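Local coordinates for protein prolyl endopeptidase (Myxococcus xanthus, PDB 2BKL) that probably catalyses, as a serine peptidase of the prolyl oligopeptidase family, the cleavage of oligopeptides after proline and, less readily, after alanine, at residues K140-D145 against E646-H651; R283-T288 against V297-P302; A542-P547 against H597-D602. All coordinates share one frame; numbering follows the deposited sequence.

Contact 1: residues K140-D145 against E646-H651; sequences KPNAAD and EANAGH
The backbone N-H of G650 reaches O of N142 at 2.9 Å, a weak bond because it bends to 122° at the hydrogen. It is the single direct hydrogen bond between these pieces of chain, one from the propeller and the other from the catalytic domain. N142, at the first corner of the type I' turn P141 to A144, points its side chain toward 646-651. There OD1 of N142 lies 3.3 Å from CB of N648, and the two amide planes are nearly parallel, 13° apart, without bonding: their OD1 atoms are both acceptors. With no side chain on G650, its CA can settle 4.0 Å from CA of A144. An alanine in place of N142 would probably open a gap beside CB of N648 and leave the side-chain amide of N648 freer to turn. A water receives the N-H of H651 at 2.9 Å and donates weakly to OD1 of D145. H651 also bonds D616 through ND1, consistent with a Ser-His-Asp triad with S533, and both D145 and H651 touch the bound benzyloxycarbonyl-Ala-Pro. Between these two segments the polar grip is one weak bond and a water, while D145 adds a salt bridge to R618; a boundary held this lightly here could perhaps part.

Contact 2: residues R283-T288 against V297-P302; sequences RFYVLT and VFEVDP
R283 and E299 meet at one corner of this antiparallel pair of strands, where NE of R283 donates to OE2 of E299 at 2.7 Å. The bond uses the anti lone pair of the carboxylate oxygen, which lies 20° out of the guanidinium plane, and the two flat groups stand perpendicular. NH2 of R283 adds a weak bond to the same OE2 at 3.1 Å. The arginine chain gets there by bending at chi2 and chi3, whereas E299 runs out extended, its CG anti to the backbone N. A longer salt bridge, from NH1 of R283 to OD2 of D301 at 3.5 Å, completes a charge network, and CA of D301 lies over one face of the guanidinium. The other oxygen of that aspartate, OD1, accepts from the N-H of A303.

On the face of the sheet that carries F284, V286, F298 and V300, F284 leads. CG of P302 sits over its ring, 3.9 Å from the centroid, in a CH-pi contact, and CB of F284 packs 3.9 Å from CB of V300. V286 continues the row, with CG2 against CG2 of V300. Behind these side chains F284 pairs with V300, and V286 with F298, through two backbone hydrogen bonds each; T288 brings its CG2 to the edge of the F298 ring at 3.7 Å.

The hairpin supplies the two inner strands of a four-stranded propeller blade, between strands 275-280 and 311-314. F284 meets Y240, F242 and W256 of the preceding blade edge-to-face, while Y285, L287 and V297 pack from the opposite face onto strand 321-328 of the following one.

Contact 3: residues A542-P547 against H597-D602; sequences AMTQRP and HHVRPD
T544 points its side chain toward H598, and its CB comes to 3.4 Å from O of H598. Its chi1 of 51° puts OG1 between the backbone N and the carbonyl carbon, where it bonds back to O of G540 and O of A541 in its own helix. CG2 then swings beside the backbone N and touches CG2 of V599 at 4.0 Å, methyl to methyl. H598 starts toward the threonine, with CB 4.1 Å from CB of T544, but its ring leads away and NE2 bonds O of H591.

R600 follows V599, the centre of an inverse gamma turn, and its end reaches back to 542-547. Its guanidinium lays one face over O of T544, with NH1 at 3.7 Å, and has O of Q545 near its plane, at the edge. Neither approach is a hydrogen bond. A water joins the two backbones, donating to O of T544 at 2.9 Å and to O of H598 at 3.1 Å, and NH1 of R600 lies 2.9 Å from this water.

T544 and V599 both rest on F627 of helix 622-632, which makes the apolar side of the contact. On the polar side, R600 stands beside the last carbonyls of helix 534-545, the helix that directly follows S533. A positive charge there would probably be favoured by the negative end of the helix dipole.

Following the chain from the N terminus, contact 1 opens first, at the end of a propeller strand, and closes some 500 residues later in the catalytic domain, so it encloses the other two. Contact 2 opens and closes within a short hairpin of the propeller. Contact 3 then closes a loop of about fifty residues in the hydrolase domain, in series with contact 2; none of the three cross. Contact 1 alone joins the two domains, while the others are internal to one each. Contacts 2 and 3 lie on opposite sides of the chain's centre, their own centres about 49 Å apart, and the centre of contact 1 is about 39 Å and 31 Å from theirs.

Contact 1: residues K140-D145 against E646-H651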
loop_
_atom_site.group_PDB
_atom_site.type_symbol
_atom_site.label_atom_id
_atom_site.label_comp_id
_atom_site.label_asym_id
_atom_site.label_seq_id
_atom_site.Cartn_x
_atom_site.Cartn_y
_atom_site.Cartn_z
ATOM N N LYS A 140 11.012 12.651 -5.375
ATOM C CA LYS A 140 11.442 11.256 -5.193
ATOM C C LYS A 140 12.007 10.714 -6.503
ATOM O O LYS A 140 11.234 10.436 -7.424
ATOM C CB LYS A 140 10.254 10.397 -4.773
ATOM C CG LYS A 140 9.598 10.861 -3.471
ATOM C CD LYS A 140 8.689 9.855 -2.800
ATOM C CE LYS A 140 7.737 9.207 -3.739
ATOM N NZ LYS A 140 7.128 8.012 -3.090
ATOM N N PRO A 141 13.328 10.587 -6.621
ATOM C CA PRO A 141 13.926 9.943 -7.785
ATOM C C PRO A 141 13.362 8.553 -7.980
ATOM O O PRO A 141 13.240 7.808 -6.994
ATOM C CB PRO A 141 15.417 9.922 -7.439
ATOM C CG PRO A 141 15.589 11.140 -6.601
ATOM C CD PRO A 141 14.345 11.157 -5.722
ATOM N N ASN A 142 12.996 8.254 -9.226
ATOM C CA ASN A 142 12.507 6.952 -9.642
ATOM C C ASN A 142 11.227 6.544 -8.922
ATOM O O ASN A 142 10.873 5.377 -8.929
ATOM C CB ASN A 142 13.615 5.911 -9.458
ATOM C CG ASN A 142 14.838 6.244 -10.272
ATOM O OD1 ASN A 142 14.762 6.392 -11.498
ATOM N ND2 ASN A 142 15.971 6.427 -9.593
ATOM N N ALA A 143 10.511 7.494 -8.331
ATOM C CA ALA A 143 9.352 7.196 -7.472
ATOM C C ALA A 143 9.693 6.190 -6.372
ATOM O O ALA A 143 8.829 5.467 -5.868
ATOM C CB ALA A 143 8.147 6.729 -8.311
ATOM N N ALA A 144 10.959 6.166 -5.966
ATOM C CA ALA A 144 11.399 5.323 -4.857
ATOM C C ALA A 144 11.100 6.017 -3.518
ATOM O O ALA A 144 10.472 7.094 -3.480
ATOM C CB ALA A 144 12.860 4.966 -5.003
ATOM N N ASP A 145 11.447 5.396 -2.402
ATOM C CA ASP A 145 11.048 5.953 -1.109
ATOM C C ASP A 145 11.874 7.158 -0.672
ATOM O O ASP A 145 11.351 8.072 -0.023
ATOM C CB ASP A 145 11.137 4.903 -0.004
ATOM C CG ASP A 145 10.077 3.832 -0.108
ATOM O OD1 ASP A 145 9.176 3.861 -0.993
ATOM O OD2 ASP A 145 10.137 2.863 0.674
ATOM N N GLU A 646 11.801 -3.668 -14.272
ATOM C CA GLU A 646 11.341 -2.366 -14.726
ATOM C C GLU A 646 12.410 -1.326 -14.454
ATOM O O GLU A 646 12.947 -1.269 -13.351
ATOM C CB GLU A 646 10.061 -2.009 -13.979
ATOM C CG GLU A 646 9.398 -0.693 -14.362
ATOM C CD GLU A 646 8.480 -0.785 -15.562
ATOM O OE1 GLU A 646 7.660 -1.730 -15.628
ATOM O OE2 GLU A 646 8.517 0.156 -16.395
ATOM N N ALA A 647 12.690 -0.498 -15.457
ATOM C CA ALA A 647 13.698 0.526 -15.332
ATOM C C ALA A 647 13.163 1.771 -14.619
ATOM O O ALA A 647 11.987 2.094 -14.725
ATOM C CB ALA A 647 14.231 0.900 -16.703
ATOM N N ASN A 648 14.043 2.429 -13.886
ATOM C CA ASN A 648 13.749 3.667 -13.178
ATOM C C ASN A 648 12.505 3.565 -12.337
ATOM O O ASN A 648 11.627 4.406 -12.397
ATOM C CB ASN A 648 13.670 4.813 -14.178
ATOM C CG ASN A 648 14.949 4.943 -14.973
ATOM O OD1 ASN A 648 16.013 5.147 -14.409
ATOM N ND2 ASN A 648 14.853 4.754 -16.257
ATOM N N ALA A 649 12.455 2.516 -11.536
ATOM C CA ALA A 649 11.248 2.173 -10.827
ATOM C C ALA A 649 11.516 1.868 -9.366
ATOM O O ALA A 649 12.400 1.085 -9.032
ATOM C CB ALA A 649 10.583 0.978 -11.487
ATOM N N GLY A 650 10.721 2.490 -8.504
ATOM C CA GLY A 650 10.654 2.142 -7.099
ATOM C C GLY A 650 9.672 1.017 -6.844
ATOM O O GLY A 650 9.182 0.362 -7.777
ATOM N N HIS A 651 9.390 0.822 -5.565
ATOM C CA HIS A 651 8.544 -0.262 -5.082
ATOM C C HIS A 651 7.178 -0.262 -5.735
ATOM O O HIS A 651 6.603 -1.328 -6.004
ATOM C CB HIS A 651 8.385 -0.180 -3.571
ATOM C CG HIS A 651 7.722 -1.381 -2.991
ATOM N ND1 HIS A 651 8.291 -2.629 -3.058
ATOM C CD2 HIS A 651 6.515 -1.542 -2.398
ATOM C CE1 HIS A 651 7.464 -3.517 -2.529
ATOM N NE2 HIS A 651 6.391 -2.881 -2.094
HETATM O O HOH W 1 10.582 2.291 -3.351
#

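Contact 2: residues R283-T288 against V297-P302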
loop_
_atom_site.group_PDB
_atom_site.type_symbol
_atom_site.label_atom_id
_atom_site.label_comp_id
_atom_site.label_asym_id
_atom_site.label_seq_id
_atom_site.Cartn_x
_atom_site.Cartn_y
_atom_site.Cartn_z
ATOM N N ARG A 283 -10.414 18.631 23.319
ATOM C CA ARG A 283 -10.761 17.242 23.644
ATOM C C ARG A 283 -9.998 16.332 22.694
ATOM O O ARG A 283 -9.751 16.685 21.564
ATOM C CB ARG A 283 -12.256 16.990 23.459
ATOM C CG ARG A 283 -13.157 18.014 24.082
ATOM C CD ARG A 283 -13.026 18.142 25.552
ATOM N NE ARG A 283 -13.581 16.994 26.258
ATOM C CZ ARG A 283 -13.651 16.898 27.572
ATOM N NH1 ARG A 283 -13.165 17.858 28.342
ATOM N NH2 ARG A 283 -14.182 15.820 28.124
ATOM N N PHE A 284 -9.594 15.158 23.171
ATOM C CA PHE A 284 -8.917 14.166 22.358
ATOM C C PHE A 284 -9.907 13.066 22.018
ATOM O O PHE A 284 -10.672 12.617 22.878
ATOM C CB PHE A 284 -7.749 13.508 23.122
ATOM C CG PHE A 284 -6.609 14.415 23.502
ATOM C CD1 PHE A 284 -6.462 15.701 23.032
ATOM C CD2 PHE A 284 -5.613 13.900 24.336
ATOM C CE1 PHE A 284 -5.358 16.459 23.401
ATOM C CE2 PHE A 284 -4.520 14.679 24.727
ATOM C CZ PHE A 284 -4.403 15.942 24.246
ATOM N N TYR A 285 -9.915 12.655 20.747
ATOM C CA TYR A 285 -10.734 11.553 20.254
ATOM C C TYR A 285 -9.797 10.409 19.905
ATOM O O TYR A 285 -8.964 10.540 19.037
ATOM C CB TYR A 285 -11.613 12.001 19.062
ATOM C CG TYR A 285 -12.535 13.118 19.499
ATOM C CD1 TYR A 285 -12.125 14.443 19.439
ATOM C CD2 TYR A 285 -13.770 12.841 20.065
ATOM C CE1 TYR A 285 -12.923 15.467 19.928
ATOM C CE2 TYR A 285 -14.596 13.874 20.555
ATOM C CZ TYR A 285 -14.159 15.179 20.472
ATOM O OH TYR A 285 -14.938 16.181 20.977
ATOM N N VAL A 286 -9.932 9.306 20.618
ATOM C CA VAL A 286 -8.982 8.206 20.550
ATOM C C VAL A 286 -9.668 6.999 19.938
ATOM O O VAL A 286 -10.599 6.451 20.530
ATOM C CB VAL A 286 -8.439 7.832 21.949
ATOM C CG1 VAL A 286 -7.478 6.663 21.869
ATOM C CG2 VAL A 286 -7.773 9.009 22.605
ATOM N N LEU A 287 -9.187 6.587 18.776
ATOM C CA LEU A 287 -9.654 5.388 18.101
ATOM C C LEU A 287 -8.744 4.250 18.487
ATOM O O LEU A 287 -7.524 4.344 18.305
ATOM C CB LEU A 287 -9.613 5.589 16.575
ATOM C CG LEU A 287 -9.876 4.360 15.711
ATOM C CD1 LEU A 287 -11.299 3.817 15.863
ATOM C CD2 LEU A 287 -9.553 4.700 14.246
ATOM N N THR A 288 -9.296 3.168 19.019
ATOM C CA THR A 288 -8.471 2.084 19.546
ATOM C C THR A 288 -9.118 0.722 19.479
ATOM O O THR A 288 -10.357 0.598 19.485
ATOM C CB THR A 288 -8.074 2.432 21.007
ATOM O OG1 THR A 288 -7.223 1.419 21.542
ATOM C CG2 THR A 288 -9.275 2.451 21.914
ATOM N N VAL A 297 -14.264 4.223 20.000
ATOM C CA VAL A 297 -13.791 5.592 20.206
ATOM C C VAL A 297 -14.030 6.091 21.621
ATOM O O VAL A 297 -15.133 6.002 22.129
ATOM C CB VAL A 297 -14.407 6.609 19.212
ATOM C CG1 VAL A 297 -13.723 7.965 19.347
ATOM C CG2 VAL A 297 -14.293 6.092 17.766
ATOM N N PHE A 298 -12.988 6.662 22.210
ATOM C CA PHE A 298 -13.015 7.330 23.513
ATOM C C PHE A 298 -12.834 8.845 23.341
ATOM O O PHE A 298 -12.172 9.322 22.408
ATOM C CB PHE A 298 -11.864 6.832 24.405
ATOM C CG PHE A 298 -12.020 5.433 24.902
ATOM C CD1 PHE A 298 -12.724 5.181 26.069
ATOM C CD2 PHE A 298 -11.447 4.363 24.230
ATOM C CE1 PHE A 298 -12.855 3.917 26.549
ATOM C CE2 PHE A 298 -11.612 3.084 24.695
ATOM C CZ PHE A 298 -12.310 2.855 25.876
ATOM N N GLU A 299 -13.452 9.608 24.235
ATOM C CA GLU A 299 -13.179 11.026 24.414
ATOM C C GLU A 299 -12.302 11.150 25.643
ATOM O O GLU A 299 -12.619 10.562 26.683
ATOM C CB GLU A 299 -14.465 11.833 24.598
ATOM C CG GLU A 299 -14.241 13.327 24.769
ATOM C CD GLU A 299 -15.524 14.133 24.820
ATOM O OE1 GLU A 299 -16.593 13.669 24.364
ATOM O OE2 GLU A 299 -15.461 15.257 25.328
ATOM N N VAL A 300 -11.202 11.881 25.509
ATOM C CA VAL A 300 -10.241 12.069 26.596
ATOM C C VAL A 300 -10.072 13.546 26.865
ATOM O O VAL A 300 -9.931 14.336 25.935
ATOM C CB VAL A 300 -8.886 11.449 26.220
ATOM C CG1 VAL A 300 -7.839 11.679 27.348
ATOM C CG2 VAL A 300 -9.052 9.973 25.905
ATOM N N ASP A 301 -10.104 13.916 28.147
ATOM C CA ASP A 301 -9.873 15.273 28.601
ATOM C C ASP A 301 -8.363 15.438 28.845
ATOM O O ASP A 301 -7.807 14.723 29.641
ATOM C CB ASP A 301 -10.643 15.439 29.901
ATOM C CG ASP A 301 -10.585 16.833 30.441
ATOM O OD1 ASP A 301 -9.734 17.642 30.003
ATOM O OD2 ASP A 301 -11.407 17.197 31.305
ATOM N N PRO A 302 -7.685 16.311 28.112
ATOM C CA PRO A 302 -6.233 16.484 28.294
ATOM C C PRO A 302 -5.869 16.837 29.751
ATOM O O PRO A 302 -4.757 16.551 30.153
ATOM C CB PRO A 302 -5.900 17.650 27.370
ATOM C CG PRO A 302 -7.060 17.730 26.393
ATOM C CD PRO A 302 -8.236 17.195 27.065
#

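Contact 3: residues A542-P547 against H597-D602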
loop_
_atom_site.group_PDB
_atom_site.type_symbol
_atom_site.label_atom_id
_atom_site.label_comp_id
_atom_site.label_asym_id
_atom_site.label_seq_id
_atom_site.Cartn_x
_atom_site.Cartn_y
_atom_site.Cartn_z
ATOM N N ALA A 542 2.437 -20.028 -2.185
ATOM C CA ALA A 542 1.376 -20.820 -2.795
ATOM C C ALA A 542 1.991 -21.765 -3.838
ATOM O O ALA A 542 1.662 -22.952 -3.862
ATOM C CB ALA A 542 0.338 -19.928 -3.415
ATOM N N MET A 543 2.901 -21.256 -4.681
ATOM C CA MET A 543 3.415 -22.066 -5.790
ATOM C C MET A 543 4.393 -23.116 -5.312
ATOM O O MET A 543 4.531 -24.146 -5.955
ATOM C CB MET A 543 4.002 -21.203 -6.890
ATOM C CG MET A 543 5.348 -20.688 -6.665
ATOM S SD MET A 543 6.071 -19.922 -8.178
ATOM C CE MET A 543 6.558 -21.032 -9.108
ATOM N N THR A 544 5.080 -22.874 -4.190
ATOM C CA THR A 544 6.005 -23.873 -3.657
ATOM C C THR A 544 5.297 -24.938 -2.831
ATOM O O THR A 544 5.756 -26.087 -2.770
ATOM C CB THR A 544 7.162 -23.233 -2.845
ATOM O OG1 THR A 544 6.670 -22.321 -1.868
ATOM C CG2 THR A 544 8.139 -22.434 -3.755
ATOM N N GLN A 545 4.198 -24.578 -2.177
ATOM C CA GLN A 545 3.417 -25.538 -1.367
ATOM C C GLN A 545 2.492 -26.440 -2.161
ATOM O O GLN A 545 2.414 -27.646 -1.897
ATOM C CB GLN A 545 2.602 -24.787 -0.303
ATOM C CG GLN A 545 3.493 -24.121 0.726
ATOM C CD GLN A 545 2.751 -23.447 1.852
ATOM O OE1 GLN A 545 1.528 -23.276 1.813
ATOM N NE2 GLN A 545 3.499 -23.041 2.877
ATOM N N ARG A 546 1.767 -25.856 -3.107
ATOM C CA ARG A 546 0.726 -26.559 -3.839
ATOM C C ARG A 546 0.768 -26.169 -5.300
ATOM O O ARG A 546 -0.196 -25.619 -5.842
ATOM C CB ARG A 546 -0.645 -26.251 -3.257
ATOM C CG ARG A 546 -0.803 -26.656 -1.811
ATOM C CD ARG A 546 -1.109 -28.068 -1.607
ATOM N NE ARG A 546 -2.349 -28.535 -2.241
ATOM C CZ ARG A 546 -3.608 -28.306 -1.843
ATOM N NH1 ARG A 546 -3.928 -27.564 -0.796
ATOM N NH2 ARG A 546 -4.595 -28.870 -2.535
ATOM N N PRO A 547 1.872 -26.460 -5.975
ATOM C CA PRO A 547 2.034 -26.059 -7.374
ATOM C C PRO A 547 0.929 -26.611 -8.287
ATOM O O PRO A 547 0.569 -25.938 -9.264
ATOM C CB PRO A 547 3.424 -26.615 -7.739
ATOM C CG PRO A 547 3.669 -27.724 -6.741
ATOM C CD PRO A 547 3.046 -27.215 -5.478
ATOM N N HIS A 597 13.402 -21.403 0.083
ATOM C CA HIS A 597 13.893 -22.650 0.675
ATOM C C HIS A 597 12.982 -23.841 0.439
ATOM O O HIS A 597 13.220 -24.923 0.994
ATOM C CB HIS A 597 14.133 -22.455 2.175
ATOM C CG HIS A 597 15.133 -21.401 2.456
ATOM N ND1 HIS A 597 14.781 -20.094 2.738
ATOM C CD2 HIS A 597 16.487 -21.448 2.484
ATOM C CE1 HIS A 597 15.878 -19.378 2.900
ATOM N NE2 HIS A 597 16.932 -20.178 2.766
ATOM N N HIS A 598 11.968 -23.665 -0.405
ATOM C CA HIS A 598 11.000 -24.723 -0.659
ATOM C C HIS A 598 10.725 -24.986 -2.122
ATOM O O HIS A 598 9.656 -25.507 -2.496
ATOM C CB HIS A 598 9.722 -24.441 0.123
ATOM C CG HIS A 598 9.898 -24.639 1.597
ATOM N ND1 HIS A 598 9.777 -25.873 2.212
ATOM C CD2 HIS A 598 10.268 -23.770 2.570
ATOM C CE1 HIS A 598 10.036 -25.738 3.503
ATOM N NE2 HIS A 598 10.349 -24.477 3.742
ATOM N N VAL A 599 11.704 -24.665 -2.962
ATOM C CA VAL A 599 11.633 -25.031 -4.392
ATOM C C VAL A 599 12.115 -26.487 -4.512
ATOM O O VAL A 599 13.288 -26.739 -4.733
ATOM C CB VAL A 599 12.413 -24.065 -5.283
ATOM C CG1 VAL A 599 12.271 -24.422 -6.745
ATOM C CG2 VAL A 599 11.970 -22.621 -5.029
ATOM N N ARG A 600 11.213 -27.423 -4.257
ATOM C CA ARG A 600 11.568 -28.852 -4.311
ATOM C C ARG A 600 11.876 -29.272 -5.735
ATOM O O ARG A 600 11.267 -28.786 -6.668
ATOM C CB ARG A 600 10.438 -29.699 -3.774
ATOM C CG ARG A 600 10.160 -29.516 -2.273
ATOM C CD ARG A 600 8.905 -30.234 -1.758
ATOM N NE ARG A 600 7.940 -30.389 -2.840
ATOM C CZ ARG A 600 6.650 -30.081 -2.800
ATOM N NH1 ARG A 600 6.068 -29.621 -1.682
ATOM N NH2 ARG A 600 5.918 -30.263 -3.900
ATOM N N PRO A 601 12.809 -30.207 -5.917
ATOM C CA PRO A 601 13.135 -30.692 -7.248
ATOM C C PRO A 601 12.107 -31.691 -7.752
ATOM O O PRO A 601 11.316 -32.258 -6.992
ATOM C CB PRO A 601 14.480 -31.365 -7.043
ATOM C CG PRO A 601 14.392 -31.896 -5.631
ATOM C CD PRO A 601 13.661 -30.812 -4.882
ATOM N N ASP A 602 12.155 -31.933 -9.054
ATOM C CA ASP A 602 11.339 -32.955 -9.716
ATOM C C ASP A 602 9.862 -32.624 -9.626
ATOM O O ASP A 602 9.017 -33.514 -9.590
ATOM C CB ASP A 602 11.635 -34.353 -9.170
ATOM C CG ASP A 602 13.117 -34.627 -9.060
ATOM O OD1 ASP A 602 13.865 -34.366 -10.046
ATOM O OD2 ASP A 602 13.656 -35.010 -7.993
HETATM O O HOH W 2 7.650 -27.340 -0.907
#